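Local coordinates for formate dehydrogenase (Staphylococcus aureus, PDB 6TTB) that catalyses the NAD-dependent oxidation of formate to carbon dioxide, as a two-domain dehydrogenase of the D-isomer specific 2-hydroxyacid dehydrogenase family, at the interface of chains A and B. Numbering follows the deposited sequence. Chains: chain A/B, Formate dehydrogenase.

Contact 1: the interface of chains A and B. Residues chain A 165, 169, 173-174; chain B 302, 305, 307, 314, 322-324.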
# COMPACT_ATOMS: atom_id res chain seq x y z
N GLY A 165 0.74 -10.97 3.07
CA GLY A 165 -0.39 -11.47 2.31
C GLY A 165 0.04 -11.92 0.93
O GLY A 165 -0.48 -12.91 0.41
N SER A 169 0.53 -15.65 -0.78
CA SER A 169 -0.07 -15.88 -2.10
C SER A 169 0.96 -16.57 -3.00
O SER A 169 0.81 -17.74 -3.39
CB SER A 169 -0.55 -14.60 -2.74
OG SER A 169 -0.84 -14.75 -4.16
N GLU A 173 1.00 -20.65 -0.10
CA GLU A 173 0.53 -20.73 1.26
C GLU A 173 -0.91 -20.22 1.44
O GLU A 173 -1.53 -19.67 0.51
CB GLU A 173 1.45 -19.93 2.11
CG GLU A 173 2.70 -20.69 2.36
CD GLU A 173 3.63 -19.95 3.31
OE1 GLU A 173 4.76 -20.39 3.43
OE2 GLU A 173 3.20 -18.90 3.92
N TRP A 174 -1.44 -20.47 2.66
CA TRP A 174 -2.73 -19.97 3.07
C TRP A 174 -2.91 -20.11 4.58
O TRP A 174 -3.44 -21.09 5.06
CB TRP A 174 -3.88 -20.60 2.26
CG TRP A 174 -5.22 -19.93 2.48
CD1 TRP A 174 -6.04 -20.11 3.56
CD2 TRP A 174 -5.90 -18.99 1.61
NE1 TRP A 174 -7.17 -19.35 3.43
CE2 TRP A 174 -7.14 -18.70 2.22
CE3 TRP A 174 -5.64 -18.45 0.35
CZ2 TRP A 174 -8.07 -17.83 1.65
CZ3 TRP A 174 -6.58 -17.63 -0.23
CH2 TRP A 174 -7.75 -17.29 0.44
N TRP B 302 -10.80 -15.64 -4.46
CA TRP B 302 -10.31 -16.72 -5.31
C TRP B 302 -11.42 -17.70 -5.67
O TRP B 302 -12.31 -17.95 -4.86
CB TRP B 302 -9.16 -17.45 -4.65
CG TRP B 302 -8.05 -16.57 -4.22
CD1 TRP B 302 -8.09 -15.60 -3.26
CD2 TRP B 302 -6.68 -16.65 -4.66
NE1 TRP B 302 -6.85 -15.06 -3.09
CE2 TRP B 302 -5.96 -15.70 -3.93
CE3 TRP B 302 -6.01 -17.45 -5.57
CZ2 TRP B 302 -4.60 -15.49 -4.12
CZ3 TRP B 302 -4.66 -17.27 -5.75
CH2 TRP B 302 -3.97 -16.29 -5.04
N GLN B 305 -11.91 -21.01 -2.64
CA GLN B 305 -11.23 -20.46 -1.49
C GLN B 305 -11.48 -21.35 -0.32
O GLN B 305 -12.65 -21.53 0.03
CB GLN B 305 -11.86 -19.12 -1.11
CG GLN B 305 -10.99 -17.93 -1.54
CD GLN B 305 -11.48 -16.55 -1.14
OE1 GLN B 305 -11.59 -15.65 -1.96
NE2 GLN B 305 -11.65 -16.34 0.15
N ALA B 307 -7.78 -20.81 -1.75
CA ALA B 307 -7.08 -21.13 -2.97
C ALA B 307 -6.22 -22.37 -2.78
O ALA B 307 -5.34 -22.42 -1.91
CB ALA B 307 -6.26 -19.96 -3.42
N ARG B 314 -1.61 -17.51 -8.36
CA ARG B 314 -0.56 -17.22 -7.40
C ARG B 314 0.69 -16.81 -8.16
O ARG B 314 1.28 -15.79 -7.83
CB ARG B 314 -0.27 -18.42 -6.51
CG ARG B 314 -1.46 -18.92 -5.72
CD ARG B 314 -1.09 -20.15 -4.91
NE ARG B 314 -2.04 -20.49 -3.86
CZ ARG B 314 -1.92 -20.17 -2.56
NH1 ARG B 314 -0.86 -19.49 -2.10
NH2 ARG B 314 -2.86 -20.59 -1.71
N THR B 322 -3.19 -11.25 -2.74
CA THR B 322 -2.91 -11.81 -1.43
C THR B 322 -3.89 -12.97 -1.19
O THR B 322 -4.87 -13.15 -1.91
CB THR B 322 -3.05 -10.74 -0.35
OG1 THR B 322 -4.43 -10.32 -0.31
CG2 THR B 322 -2.10 -9.57 -0.56
N VAL B 323 -3.67 -13.73 -0.13
CA VAL B 323 -4.71 -14.64 0.33
C VAL B 323 -5.80 -13.76 0.94
O VAL B 323 -5.55 -12.56 1.15
CB VAL B 323 -4.12 -15.59 1.36
CG1 VAL B 323 -2.82 -16.19 0.89
CG2 VAL B 323 -3.86 -14.86 2.64
N HIS B 324 -6.99 -14.35 1.26
CA HIS B 324 -8.12 -13.56 1.75
C HIS B 324 -8.09 -13.46 3.28
O HIS B 324 -8.79 -14.17 3.99
CB HIS B 324 -9.47 -14.06 1.20
CG HIS B 324 -10.62 -13.14 1.56
ND1 HIS B 324 -11.19 -12.21 0.66
CD2 HIS B 324 -11.30 -12.97 2.72
CE1 HIS B 324 -12.11 -11.49 1.29
NE2 HIS B 324 -12.19 -11.93 2.54
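A:Trp174 pushes its six-membered ring into a groove of chain B, between B:Val323 on one face and the backbone of B:Ala307 on the other. Its CG stands anti to the backbone N (chi1 -170°), which carries the indole away from its own chain and into the partner. B:Val323 runs antiparallel to it and lays its branch point on the face, CB lying 3.4 Å from A:Trp174 CE3; a beta-branched side chain is compact and broad enough for such a seat. The rim of the same ring meets the face of B:Trp302 edge-on, with the planes 82° apart and A:Trp174 CZ3 4.0 Å from B:Trp302 CD1. In turn B:Trp302 is fixed by its indole N-H, whose NE1 donates in the ring plane to B:Thr322 O at 3.0 Å.

Beside this apolar wedge B:Arg314, extended from CG to NE, reaches backbone carbonyls of chain A. NH1 and NH2 both hold A:Glu173 O, which lies in the guanidinium plane: NH1 comes in on a lone pair, while NH2 stands above the carbonyl plane. B:Arg314 NH1 also donates to A:Ser169 O at 2.7 Å, and its NH2 to B:Ala307 O of its own chain. With several N-H groups on one flat, positively charged end, arginine suits a place where backbone oxygens converge. Lacking a side chain, A:Gly165 lets B:Thr322 pack close, its CA lying 3.8 Å from B:Thr322 CB.

The CH2 corner of A:Trp174 reaches B:His324 CB at 3.7 Å and B:Gln305 CG at 3.9 Å. These two are the family's active-site histidine and glutamine, so the contact joins the subunits and probably also supports the partner's catalytic wall.

Contact 2: the interface of chains A and B. Residues chain A 180-184; chain B 48, 329-331, 333.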
# COMPACT_ATOMS: atom_id res chain seq x y z
N GLY A 180 -2.73 -12.47 9.79
CA GLY A 180 -3.59 -11.75 10.69
C GLY A 180 -2.78 -10.98 11.72
O GLY A 180 -3.05 -9.79 11.99
N ASN A 181 -1.74 -11.67 12.23
CA ASN A 181 -0.94 -11.24 13.36
C ASN A 181 -0.50 -9.78 13.24
O ASN A 181 -0.43 -9.08 14.23
CB ASN A 181 0.21 -12.22 13.60
CG ASN A 181 0.87 -12.07 14.96
OD1 ASN A 181 0.43 -12.67 15.95
ND2 ASN A 181 1.96 -11.30 15.01
N HIS A 182 -0.30 -9.27 12.00
CA HIS A 182 0.17 -7.89 11.87
C HIS A 182 -0.70 -7.05 10.93
O HIS A 182 -0.29 -5.99 10.49
CB HIS A 182 1.62 -7.87 11.45
CG HIS A 182 2.54 -8.40 12.51
ND1 HIS A 182 2.56 -7.88 13.82
CD2 HIS A 182 3.47 -9.40 12.47
CE1 HIS A 182 3.44 -8.58 14.55
NE2 HIS A 182 4.00 -9.53 13.74
N ALA A 183 -1.91 -7.51 10.69
CA ALA A 183 -2.79 -6.86 9.75
C ALA A 183 -3.80 -6.01 10.52
O ALA A 183 -4.42 -6.44 11.49
CB ALA A 183 -3.46 -7.90 8.93
N HIS A 184 -3.88 -4.76 10.11
CA HIS A 184 -4.62 -3.70 10.75
C HIS A 184 -5.38 -3.00 9.65
O HIS A 184 -4.93 -2.99 8.52
CB HIS A 184 -3.66 -2.66 11.34
CG HIS A 184 -2.96 -3.12 12.59
ND1 HIS A 184 -3.45 -2.82 13.88
CD2 HIS A 184 -1.83 -3.84 12.78
CE1 HIS A 184 -2.63 -3.33 14.77
NE2 HIS A 184 -1.68 -3.98 14.14
N ASN B 48 0.77 -11.93 19.05
CA ASN B 48 -0.46 -11.25 19.53
C ASN B 48 -1.68 -11.34 18.55
O ASN B 48 -2.58 -10.48 18.53
CB ASN B 48 -0.24 -9.75 19.67
CG ASN B 48 -0.27 -9.07 18.30
OD1 ASN B 48 -0.17 -9.76 17.27
ND2 ASN B 48 -0.31 -7.75 18.28
N THR B 329 -8.05 -8.86 9.98
CA THR B 329 -7.26 -7.79 10.57
C THR B 329 -7.42 -7.85 12.08
O THR B 329 -8.40 -8.43 12.60
CB THR B 329 -7.76 -6.41 10.15
OG1 THR B 329 -9.02 -6.22 10.79
CG2 THR B 329 -7.92 -6.25 8.66
N LEU B 330 -6.47 -7.25 12.78
CA LEU B 330 -6.47 -7.28 14.23
C LEU B 330 -7.81 -6.76 14.80
O LEU B 330 -8.37 -7.35 15.70
CB LEU B 330 -5.25 -6.50 14.73
CG LEU B 330 -4.17 -7.35 15.44
CD1 LEU B 330 -4.37 -8.88 15.30
CD2 LEU B 330 -2.75 -6.91 15.05
N GLU B 331 -8.36 -5.70 14.23
CA GLU B 331 -9.58 -5.16 14.78
C GLU B 331 -10.79 -5.90 14.18
O GLU B 331 -11.92 -5.80 14.67
CB GLU B 331 -9.61 -3.65 14.61
CG GLU B 331 -9.25 -3.18 13.23
CD GLU B 331 -7.74 -3.06 12.97
OE1 GLU B 331 -7.19 -3.99 12.38
OE2 GLU B 331 -7.13 -2.05 13.37
N GLN B 333 -10.52 -9.06 14.48
CA GLN B 333 -10.50 -9.92 15.67
C GLN B 333 -11.13 -9.21 16.88
O GLN B 333 -12.00 -9.80 17.50
CB GLN B 333 -9.13 -10.55 15.94
CG GLN B 333 -8.62 -11.37 14.76
CD GLN B 333 -7.15 -11.68 14.87
OE1 GLN B 333 -6.69 -12.18 15.89
NE2 GLN B 333 -6.42 -11.41 13.79
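B:Leu330 CD2 lies over the face of A:His184 at the ring's NE2-CE1 side, 3.6 Å from A:His184 CE1, with CB higher over the same face toward the rim. The other methyl, B:Leu330 CD1, turns to the end of the short helix and rests 3.7 Å from A:Gly180 O. Leucine fits here because two methyls on a flexible stem can touch an aromatic ring and a backbone turn together, and the imidazole offers it a flat surface.

Around this centre the backbone supplies the directed bond. B:Leu330 N donates to A:Ala183 O at 2.6 Å, nearly straight (163° at the hydrogen). As the first residue of its helix, B:Leu330 has an N-H with no earlier helical turn to bond to, and the partner's carbonyl takes it. The small side chain of A:Ala183 probably helps the backbones come this close, its CB lying 4.1 Å from B:Thr329 CA.

Farther out, B:Glu331, long enough to bend back at chi2, brings its carboxylate beside A:His184, the two planes 74° apart. B:Glu331 OE2 stays 3.8 Å from A:His184 ND1, so the pair is near without being bonded, though the charge might influence the ring. A:Asn181 and B:Asn48 suit the polar rim because their short amides can donate and accept; the amide planes are turned 58° against each other. As modelled, B:Asn48 OD1 faces A:Asn181 O at 3.1 Å, two acceptors together; this is doubtful, and a turned amide would put an N-H there instead.

The site joins the end of helix 176-180 and the loop after it in chain A to the start of helix 330-348 in chain B, with the loop at B:Asn48 closing one side.

The centres of contact 1 and contact 2 lie about 17 Å apart, and no residue belongs to both. They follow one another along each chain: helix 162-171 and the segment after it serve contact 1, helix 176-180 and its following loop contact 2. On chain B, the stretch 322-324 leads through the 3-10 helix 326-328 into helix 330-348. One arm of chain A therefore runs along neighbouring parts of its partner, among them the stretch 322-331, which includes an active-site histidine. Two-fold symmetry repeats both contacts with the chains exchanged, consistent with the homodimer typical of these formate dehydrogenases.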